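Local coordinates for protein DNA-binding transcriptional repressor YiaJ (Escherichia coli, PDB 1YSQ) that represses transcription of the yiaKLMNOPQRS operon, the piece described here being the C-terminal effector-binding domain of an IclR-type regulator rather than its DNA-binding part, at residues H91-L96 / T100-P105; M69-M74 / R123-L128; I11-P16 / N178-T183. One frame throughout, in Å; residues are numbered along the deposited sequence.

Interaction 1 (H91-L96 / T100-P105); sequences HEIQPL and TITELP
With chi1 at -50°, Thr100 keeps OG1 beside its backbone N and turns its methyl CG2 to the far side from N, 3.6 Å from Gln94 O; OG1 comes to 3.2 Å from Leu96 N. Thr102 is set differently: with chi1 at 57° its hydroxyl lies between N and C, and the methyl CG2 is turned against the Gln94-Pro95 peptide, 3.8 Å from Pro95 N. Ile93 answers from its own segment with a single branch, CG2, which comes to 3.8 Å from Thr102 CA. Both threonines lay a methyl on the facing backbone, and Thr100 adds its hydroxyl at Leu96; the paired residues run antiparallel, Ile93 opposite Thr102 and Pro95 opposite Thr100. An inverse gamma turn centred on Pro95 bends the first segment, closed by a weak bond from Leu96 N to Gln94 O. Upstream, the amide of Gln94 doubles back and its NE2 donates to His91 O at 2.8 Å, arriving from above the carbonyl plane. The hydroxyl of Thr100 is hydrogen-bonded to Thr97 N within the loop and to Glu125 O, and the latter ties it to the loop after strand 120-123. Tyr65 borders both Leu96 and Thr100. The contact lies in the connection between helices 79-88 and 104-117, the second segment running into the latter: Ile93 packs on Tyr85 and Trp86 of the former, and Glu103 occupies the N-cap of the latter.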
loop_
_atom_site.group_PDB
_atom_site.type_symbol
_atom_site.label_atom_id
_atom_site.label_comp_id
_atom_site.label_asym_id
_atom_site.label_seq_id
_atom_site.Cartn_x
_atom_site.Cartn_y
_atom_site.Cartn_z
ATOM N N HIS A 91 4.385 -12.131 -18.634
ATOM C CA HIS A 91 2.996 -12.321 -19.020
ATOM C C HIS A 91 2.041 -11.568 -18.092
ATOM O O HIS A 91 1.026 -11.023 -18.529
ATOM C CB HIS A 91 2.679 -13.813 -19.022
ATOM C CG HIS A 91 1.278 -14.129 -19.426
ATOM N ND1 HIS A 91 0.318 -14.521 -18.519
ATOM C CD2 HIS A 91 0.670 -14.100 -20.638
ATOM C CE1 HIS A 91 -0.822 -14.726 -19.156
ATOM N NE2 HIS A 91 -0.636 -14.477 -20.441
ATOM N N GLU A 92 2.385 -11.538 -16.811
ATOM C CA GLU A 92 1.545 -10.930 -15.783
ATOM C C GLU A 92 1.631 -9.399 -15.760
ATOM O O GLU A 92 0.668 -8.737 -15.365
ATOM C CB GLU A 92 1.893 -11.514 -14.410
ATOM C CG GLU A 92 1.715 -13.029 -14.338
ATOM C CD GLU A 92 3.011 -13.810 -14.495
ATOM O OE1 GLU A 92 3.663 -13.718 -15.562
ATOM O OE2 GLU A 92 3.376 -14.531 -13.537
ATOM N N ILE A 93 2.773 -8.840 -16.172
ATOM C CA ILE A 93 2.929 -7.380 -16.235
ATOM C C ILE A 93 2.230 -6.818 -17.480
ATOM O O ILE A 93 2.716 -6.945 -18.599
ATOM C CB ILE A 93 4.425 -6.941 -16.171
ATOM C CG1 ILE A 93 5.070 -7.373 -14.841
ATOM C CG2 ILE A 93 4.556 -5.421 -16.370
ATOM C CD1 ILE A 93 6.572 -7.625 -14.919
ATOM N N GLN A 94 1.086 -6.188 -17.266
ATOM C CA GLN A 94 0.224 -5.749 -18.361
ATOM C C GLN A 94 -0.246 -4.317 -18.137
ATOM O O GLN A 94 -0.427 -3.897 -16.986
ATOM C CB GLN A 94 -0.984 -6.693 -18.495
ATOM C CG GLN A 94 -0.632 -8.129 -18.944
ATOM C CD GLN A 94 -0.103 -8.203 -20.374
ATOM O OE1 GLN A 94 -0.536 -7.447 -21.239
ATOM N NE2 GLN A 94 0.836 -9.113 -20.619
ATOM N N PRO A 95 -0.449 -3.573 -19.223
ATOM C CA PRO A 95 -0.882 -2.174 -19.129
ATOM C C PRO A 95 -2.355 -2.057 -18.777
ATOM O O PRO A 95 -3.196 -1.895 -19.672
ATOM C CB PRO A 95 -0.616 -1.629 -20.537
ATOM C CG PRO A 95 -0.757 -2.836 -21.440
ATOM C CD PRO A 95 -0.276 -4.006 -20.625
ATOM N N LEU A 96 -2.657 -2.107 -17.485
ATOM C CA LEU A 96 -4.034 -2.020 -17.007
ATOM C C LEU A 96 -4.670 -0.679 -17.358
ATOM O O LEU A 96 -5.848 -0.615 -17.744
ATOM C CB LEU A 96 -4.095 -2.278 -15.491
ATOM C CG LEU A 96 -3.438 -3.569 -14.977
ATOM C CD1 LEU A 96 -3.599 -3.662 -13.468
ATOM C CD2 LEU A 96 -3.994 -4.817 -15.657
ATOM N N THR A 100 -0.084 2.523 -15.897
ATOM C CA THR A 100 0.548 1.352 -15.285
ATOM C C THR A 100 2.023 1.327 -15.645
ATOM O O THR A 100 2.384 1.610 -16.792
ATOM C CB THR A 100 -0.120 0.064 -15.775
ATOM O OG1 THR A 100 -1.539 0.181 -15.624
ATOM C CG2 THR A 100 0.279 -1.125 -14.877
ATOM N N ILE A 101 2.866 0.982 -14.668
ATOM C CA ILE A 101 4.294 0.951 -14.889
ATOM C C ILE A 101 4.659 -0.441 -15.393
ATOM O O ILE A 101 4.662 -1.409 -14.621
ATOM C CB ILE A 101 5.074 1.322 -13.600
ATOM C CG1 ILE A 101 4.635 2.701 -13.071
ATOM C CG2 ILE A 101 6.579 1.311 -13.872
ATOM C CD1 ILE A 101 5.085 2.988 -11.639
ATOM N N THR A 102 4.948 -0.533 -16.693
ATOM C CA THR A 102 5.239 -1.817 -17.345
ATOM C C THR A 102 6.692 -1.986 -17.805
ATOM O O THR A 102 7.093 -3.099 -18.172
ATOM C CB THR A 102 4.294 -2.075 -18.546
ATOM O OG1 THR A 102 4.405 -1.002 -19.492
ATOM C CG2 THR A 102 2.833 -2.039 -18.108
ATOM N N GLU A 103 7.460 -0.893 -17.783
ATOM C CA GLU A 103 8.856 -0.888 -18.206
ATOM C C GLU A 103 9.785 -0.853 -17.001
ATOM O O GLU A 103 9.591 -0.059 -16.068
ATOM C CB GLU A 103 9.152 0.314 -19.120
ATOM C CG GLU A 103 8.147 0.513 -20.248
ATOM C CD GLU A 103 8.367 1.818 -21.019
ATOM O OE1 GLU A 103 8.623 2.887 -20.387
ATOM O OE2 GLU A 103 8.283 1.778 -22.271
ATOM N N LEU A 104 10.801 -1.712 -17.030
ATOM C CA LEU A 104 11.750 -1.823 -15.921
ATOM C C LEU A 104 12.485 -0.525 -15.536
ATOM O O LEU A 104 12.594 -0.213 -14.339
ATOM C CB LEU A 104 12.744 -2.963 -16.184
ATOM C CG LEU A 104 13.701 -3.353 -15.058
ATOM C CD1 LEU A 104 12.917 -3.638 -13.759
ATOM C CD2 LEU A 104 14.539 -4.553 -15.476
ATOM N N PRO A 105 13.037 0.214 -16.506
ATOM C CA PRO A 105 13.723 1.471 -16.161
ATOM C C PRO A 105 12.798 2.447 -15.429
ATOM O O PRO A 105 13.221 3.019 -14.430
ATOM C CB PRO A 105 14.170 2.015 -17.522
ATOM C CG PRO A 105 14.297 0.757 -18.377
ATOM C CD PRO A 105 13.134 -0.086 -17.954
#

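Interaction 2 (M69-M74 / R123-L128); sequences MGKIYM and REENEL. With PO4 (phosphate ion), chain B.
Lys71 NZ is gripped by several acceptors: Glu125 OE1 takes it at 2.8 Å through its syn lone pair, Glu125 OE2 adds a weaker bond at 3.1 Å, and NZ is also hydrogen-bonded to Met121 O and salt-bridged to Glu110 OE2. The lysine comes from helix 68-75 and the glutamate from the facing loop, so the two side chains meet from opposite directions across an 11.7 Å separation between Lys71 CA and Glu125 CA. A bend at chi3 (-66°) in an otherwise extended lysine chain steers the ammonium to the carboxylate. Glu125 OE2 is gripped a second time by Arg123 N, a nearly straight bond of 2.9 Å (172°) that reaches it from above the carboxylate plane and helps fix the rotation of the group. Both partners are buried, and the two carboxylates around NZ probably favour its charged form. The same helix presents its first turn to a phosphate ion, probably from the crystallisation liquor: Met69 N donates to PO4 O2 at 2.7 Å, while the bent Met69 side chain brings CE to 3.4 Å from PO4 O2. Ala68 N, Ser67 OG and Ser149 OG also bond to the ion. Backbone N-H groups at a helix start are a common form of anion site, here within the GAF-like effector-binding domain of the IclR family.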
loop_
_atom_site.group_PDB
_atom_site.type_symbol
_atom_site.label_atom_id
_atom_site.label_comp_id
_atom_site.label_asym_id
_atom_site.label_seq_id
_atom_site.Cartn_x
_atom_site.Cartn_y
_atom_site.Cartn_z
ATOM N N MET A 69 1.236 -0.594 -2.220
ATOM C CA MET A 69 1.880 -1.389 -1.163
ATOM C C MET A 69 2.932 -2.358 -1.742
ATOM O O MET A 69 4.037 -2.483 -1.192
ATOM C CB MET A 69 0.826 -2.128 -0.333
ATOM C CG MET A 69 -0.038 -1.189 0.582
ATOM S SD MET A 69 -1.238 -2.053 1.666
ATOM C CE MET A 69 -2.280 -2.593 0.502
ATOM N N GLY A 70 2.598 -3.012 -2.860
ATOM C CA GLY A 70 3.535 -3.904 -3.545
ATOM C C GLY A 70 4.803 -3.182 -4.002
ATOM O O GLY A 70 5.907 -3.715 -3.885
ATOM N N LYS A 71 4.649 -1.953 -4.504
ATOM C CA LYS A 71 5.808 -1.157 -4.915
ATOM C C LYS A 71 6.689 -0.801 -3.716
ATOM O O LYS A 71 7.923 -0.810 -3.816
ATOM C CB LYS A 71 5.371 0.089 -5.691
ATOM C CG LYS A 71 4.826 -0.258 -7.083
ATOM C CD LYS A 71 4.581 1.006 -7.940
ATOM C CE LYS A 71 3.463 1.863 -7.335
ATOM N NZ LYS A 71 3.121 3.060 -8.162
ATOM N N ILE A 72 6.064 -0.542 -2.569
ATOM C CA ILE A 72 6.820 -0.326 -1.326
ATOM C C ILE A 72 7.668 -1.556 -0.995
ATOM O O ILE A 72 8.852 -1.435 -0.701
ATOM C CB ILE A 72 5.853 0.024 -0.178
ATOM C CG1 ILE A 72 5.367 1.460 -0.348
ATOM C CG2 ILE A 72 6.506 -0.168 1.216
ATOM C CD1 ILE A 72 4.183 1.790 0.512
ATOM N N TYR A 73 7.068 -2.746 -1.068
ATOM C CA TYR A 73 7.834 -3.969 -0.800
ATOM C C TYR A 73 9.039 -4.072 -1.723
ATOM O O TYR A 73 10.135 -4.351 -1.267
ATOM C CB TYR A 73 6.949 -5.211 -0.943
ATOM C CG TYR A 73 5.825 -5.274 0.078
ATOM C CD1 TYR A 73 6.060 -4.983 1.422
ATOM C CD2 TYR A 73 4.528 -5.649 -0.304
ATOM C CE1 TYR A 73 5.029 -5.055 2.380
ATOM C CE2 TYR A 73 3.481 -5.713 0.647
ATOM C CZ TYR A 73 3.744 -5.421 1.980
ATOM O OH TYR A 73 2.730 -5.502 2.913
ATOM N N MET A 74 8.846 -3.834 -3.022
ATOM C CA MET A 74 9.999 -3.875 -3.946
ATOM C C MET A 74 11.024 -2.759 -3.666
ATOM O O MET A 74 12.239 -2.991 -3.762
ATOM C CB MET A 74 9.559 -3.838 -5.409
ATOM C CG MET A 74 8.924 -5.177 -5.894
ATOM S SD MET A 74 8.753 -5.409 -7.711
ATOM C CE MET A 74 7.837 -4.088 -8.064
ATOM N N ARG A 123 -1.121 5.959 -8.886
ATOM C CA ARG A 123 -1.579 7.122 -9.643
ATOM C C ARG A 123 -2.387 6.625 -10.829
ATOM O O ARG A 123 -1.917 6.650 -11.987
ATOM C CB ARG A 123 -0.385 7.981 -10.108
ATOM C CG ARG A 123 0.382 8.628 -8.963
ATOM C CD ARG A 123 1.651 9.415 -9.383
ATOM N NE ARG A 123 2.407 9.812 -8.193
ATOM C CZ ARG A 123 3.357 9.069 -7.612
ATOM N NH1 ARG A 123 3.706 7.894 -8.120
ATOM N NH2 ARG A 123 3.967 9.506 -6.516
ATOM N N GLU A 124 -3.603 6.159 -10.533
ATOM C CA GLU A 124 -4.498 5.582 -11.557
ATOM C C GLU A 124 -3.819 4.506 -12.423
ATOM O O GLU A 124 -3.981 4.474 -13.661
ATOM C CB GLU A 124 -5.078 6.696 -12.437
ATOM C CG GLU A 124 -5.778 7.805 -11.661
ATOM C CD GLU A 124 -6.284 8.892 -12.596
ATOM O OE1 GLU A 124 -5.545 9.866 -12.820
ATOM O OE2 GLU A 124 -7.400 8.745 -13.127
ATOM N N GLU A 125 -3.052 3.635 -11.767
ATOM C CA GLU A 125 -2.340 2.547 -12.439
ATOM C C GLU A 125 -3.165 1.260 -12.527
ATOM O O GLU A 125 -2.798 0.339 -13.256
ATOM C CB GLU A 125 -1.007 2.260 -11.733
ATOM C CG GLU A 125 -0.038 3.434 -11.791
ATOM C CD GLU A 125 0.962 3.427 -10.642
ATOM O OE1 GLU A 125 1.541 2.352 -10.360
ATOM O OE2 GLU A 125 1.133 4.491 -10.015
ATOM N N ASN A 126 -4.267 1.190 -11.782
ATOM C CA ASN A 126 -5.176 0.047 -11.860
ATOM C C ASN A 126 -6.467 0.383 -12.581
ATOM O O ASN A 126 -6.935 -0.385 -13.416
ATOM C CB ASN A 126 -5.513 -0.469 -10.470
ATOM C CG ASN A 126 -4.368 -1.203 -9.856
ATOM O OD1 ASN A 126 -4.188 -2.409 -10.082
ATOM N ND2 ASN A 126 -3.565 -0.485 -9.080
ATOM N N GLU A 127 -7.031 1.537 -12.241
ATOM C CA GLU A 127 -8.259 2.017 -12.850
ATOM C C GLU A 127 -8.271 3.538 -12.823
ATOM O O GLU A 127 -7.928 4.160 -11.805
ATOM C CB GLU A 127 -9.480 1.462 -12.111
ATOM C CG GLU A 127 -10.805 1.972 -12.646
ATOM C CD GLU A 127 -11.995 1.501 -11.839
ATOM O OE1 GLU A 127 -11.883 0.498 -11.096
ATOM O OE2 GLU A 127 -13.053 2.141 -11.970
ATOM N N LEU A 128 -8.662 4.143 -13.945
ATOM C CA LEU A 128 -8.769 5.591 -13.988
ATOM C C LEU A 128 -9.771 6.019 -12.943
ATOM O O LEU A 128 -10.757 5.310 -12.697
ATOM C CB LEU A 128 -9.186 6.097 -15.378
ATOM C CG LEU A 128 -8.203 5.827 -16.522
ATOM C CD1 LEU A 128 -8.741 6.451 -17.814
ATOM C CD2 LEU A 128 -6.789 6.342 -16.226
HETATM P P PO4 B . -2.719 -0.777 -3.070
HETATM O O1 PO4 B . -2.599 0.008 -4.388
HETATM O O2 PO4 B . -1.433 -0.807 -2.308
HETATM O O3 PO4 B . -3.830 -0.233 -2.191
HETATM O O4 PO4 B . -3.077 -2.199 -3.472
#

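Interaction 3 (I11-P16 / N178-T183); sequences IHIAAP and NELGFT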
loop_
_atom_site.group_PDB
_atom_site.type_symbol
_atom_site.label_atom_id
_atom_site.label_comp_id
_atom_site.label_asym_id
_atom_site.label_seq_id
_atom_site.Cartn_x
_atom_site.Cartn_y
_atom_site.Cartn_z
ATOM N N ILE A 11 -2.932 -8.251 13.176
ATOM C CA ILE A 11 -4.241 -7.588 13.095
ATOM C C ILE A 11 -4.691 -7.107 14.487
ATOM O O ILE A 11 -5.210 -5.994 14.631
ATOM C CB ILE A 11 -5.286 -8.463 12.357
ATOM C CG1 ILE A 11 -4.946 -8.481 10.857
ATOM C CG2 ILE A 11 -6.695 -7.891 12.524
ATOM C CD1 ILE A 11 -5.511 -9.664 10.090
ATOM N N HIS A 12 -4.413 -7.911 15.518
ATOM C CA HIS A 12 -4.697 -7.501 16.896
ATOM C C HIS A 12 -3.996 -6.196 17.302
ATOM O O HIS A 12 -4.609 -5.311 17.908
ATOM C CB HIS A 12 -4.375 -8.617 17.905
ATOM C CG HIS A 12 -4.897 -8.326 19.278
ATOM N ND1 HIS A 12 -6.239 -8.388 19.591
ATOM C CD2 HIS A 12 -4.265 -7.909 20.403
ATOM C CE1 HIS A 12 -6.408 -8.045 20.857
ATOM N NE2 HIS A 12 -5.225 -7.751 21.373
ATOM N N ILE A 13 -2.717 -6.090 16.969
ATOM C CA ILE A 13 -1.948 -4.864 17.155
ATOM C C ILE A 13 -2.506 -3.718 16.305
ATOM O O ILE A 13 -2.703 -2.602 16.803
ATOM C CB ILE A 13 -0.461 -5.111 16.765
ATOM C CG1 ILE A 13 0.203 -6.098 17.731
ATOM C CG2 ILE A 13 0.340 -3.763 16.668
ATOM C CD1 ILE A 13 1.697 -6.301 17.469
ATOM N N ALA A 14 -2.738 -3.990 15.018
ATOM C CA ALA A 14 -3.016 -2.919 14.059
ATOM C C ALA A 14 -4.449 -2.384 14.068
ATOM O O ALA A 14 -4.657 -1.179 13.865
ATOM C CB ALA A 14 -2.614 -3.341 12.655
ATOM N N ALA A 15 -5.429 -3.264 14.306
ATOM C CA ALA A 15 -6.849 -2.913 14.127
ATOM C C ALA A 15 -7.333 -1.594 14.771
ATOM O O ALA A 15 -7.994 -0.821 14.097
ATOM C CB ALA A 15 -7.777 -4.092 14.511
ATOM N N PRO A 16 -7.001 -1.298 16.034
ATOM C CA PRO A 16 -7.464 -0.038 16.640
ATOM C C PRO A 16 -6.949 1.178 15.869
ATOM O O PRO A 16 -7.650 2.193 15.734
ATOM C CB PRO A 16 -6.824 -0.053 18.032
ATOM C CG PRO A 16 -6.445 -1.453 18.287
ATOM C CD PRO A 16 -6.150 -2.069 16.959
ATOM N N ASN A 178 5.806 0.635 15.899
ATOM C CA ASN A 178 6.327 0.847 17.251
ATOM C C ASN A 178 5.799 -0.208 18.216
ATOM O O ASN A 178 6.563 -0.780 18.989
ATOM C CB ASN A 178 5.993 2.266 17.747
ATOM C CG ASN A 178 6.856 3.332 17.087
ATOM O OD1 ASN A 178 7.909 3.026 16.511
ATOM N ND2 ASN A 178 6.416 4.595 17.163
ATOM N N GLU A 179 4.497 -0.472 18.146
ATOM C CA GLU A 179 3.866 -1.513 18.952
ATOM C C GLU A 179 4.336 -2.921 18.594
ATOM O O GLU A 179 4.511 -3.754 19.479
ATOM C CB GLU A 179 2.347 -1.428 18.850
ATOM C CG GLU A 179 1.755 -0.418 19.820
ATOM C CD GLU A 179 0.273 -0.174 19.605
ATOM O OE1 GLU A 179 -0.140 0.999 19.743
ATOM O OE2 GLU A 179 -0.472 -1.140 19.312
ATOM N N LEU A 180 4.540 -3.190 17.308
ATOM C CA LEU A 180 5.056 -4.496 16.887
ATOM C C LEU A 180 6.460 -4.690 17.466
ATOM O O LEU A 180 6.758 -5.732 18.062
ATOM C CB LEU A 180 5.049 -4.632 15.359
ATOM C CG LEU A 180 5.760 -5.829 14.711
ATOM C CD1 LEU A 180 5.050 -7.168 15.002
ATOM C CD2 LEU A 180 5.934 -5.617 13.205
ATOM N N GLY A 181 7.290 -3.656 17.320
ATOM C CA GLY A 181 8.641 -3.628 17.855
ATOM C C GLY A 181 8.722 -3.972 19.329
ATOM O O GLY A 181 9.578 -4.760 19.729
ATOM N N PHE A 182 7.829 -3.388 20.127
ATOM C CA PHE A 182 7.775 -3.655 21.567
ATOM C C PHE A 182 7.530 -5.141 21.842
ATOM O O PHE A 182 8.180 -5.732 22.703
ATOM C CB PHE A 182 6.704 -2.800 22.266
ATOM C CG PHE A 182 6.941 -1.305 22.186
ATOM C CD1 PHE A 182 8.195 -0.780 21.855
ATOM C CD2 PHE A 182 5.896 -0.414 22.450
ATOM C CE1 PHE A 182 8.401 0.613 21.779
ATOM C CE2 PHE A 182 6.092 0.976 22.378
ATOM C CZ PHE A 182 7.345 1.487 22.041
ATOM N N THR A 183 6.606 -5.744 21.101
ATOM C CA THR A 183 6.311 -7.168 21.264
ATOM C C THR A 183 7.328 -8.017 20.507
ATOM O O THR A 183 7.829 -9.011 21.035
ATOM C CB THR A 183 4.853 -7.515 20.834
ATOM O OG1 THR A 183 4.748 -7.524 19.404
ATOM C CG2 THR A 183 3.869 -6.420 21.263
#
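Two helices near the ends of the domain, 8-25 and 162-182, meet at the surface through Ile13, which points at Glu179, Leu180 and Thr183 at the end of the later helix segment. Its CG2 branch lies 3.8 Å from Glu179 CB, the two side chains sliding past each other in opposite directions. The longer branch ends in CD1, which reaches 3.9 Å from Leu180 CA and 4.3 Å from Leu180 CD1. CD1 also approaches Thr183 tip to tip, 3.8 Å from OG1. Chi1 of -66° places CG1 beside the backbone N and CG2 anti to it, and this split lets one residue touch Glu179 with one branch and Leu180 and Thr183 with the other. In this GAF-like domain of the IclR family the first and last long helices thus come together here, the closest CA pair being Ile13 and Glu179 at 6.9 Å. Cut back to an alanine, this position would lose both branches and is likely to leave a gap against Leu180, with Glu179 CB and the Thr183 hydroxyl without their apolar neighbour. Glu179 extends alongside the earlier helix, and its OE1 is hydrogen-bonded to His17 NE2, a polar link one helical turn beyond Ile13. Thr183 folds its hydroxyl back onto the preceding turn: with chi1 at 75°, OG1 lies between N and C and donates to Leu180 O at 3.0 Å, tilted 20° from the carbonyl plane. That bond holds OG1 where Ile13 CD1 packs against it.

From the N terminus, helix 8-25 supplies the first half of interaction 3, whose second half comes only at the end of helix 162-182; this long closure embraces nearly the whole domain, including the six-stranded antiparallel sheet. Within it, interaction 2 joins helix 68-75 to the loop after strand 120-123, and within that span interaction 1 closes the short turn leading into helix 104-117. The three are therefore concentric and none cross. Interactions 1 and 2, centres 11 Å apart, touch where the Thr100 loop meets the Glu125 loop, Leu96 packing on Asn126. Interaction 3 stands apart, its centre about 34 Å from that of interaction 1, on the opposite side of the chain's centre.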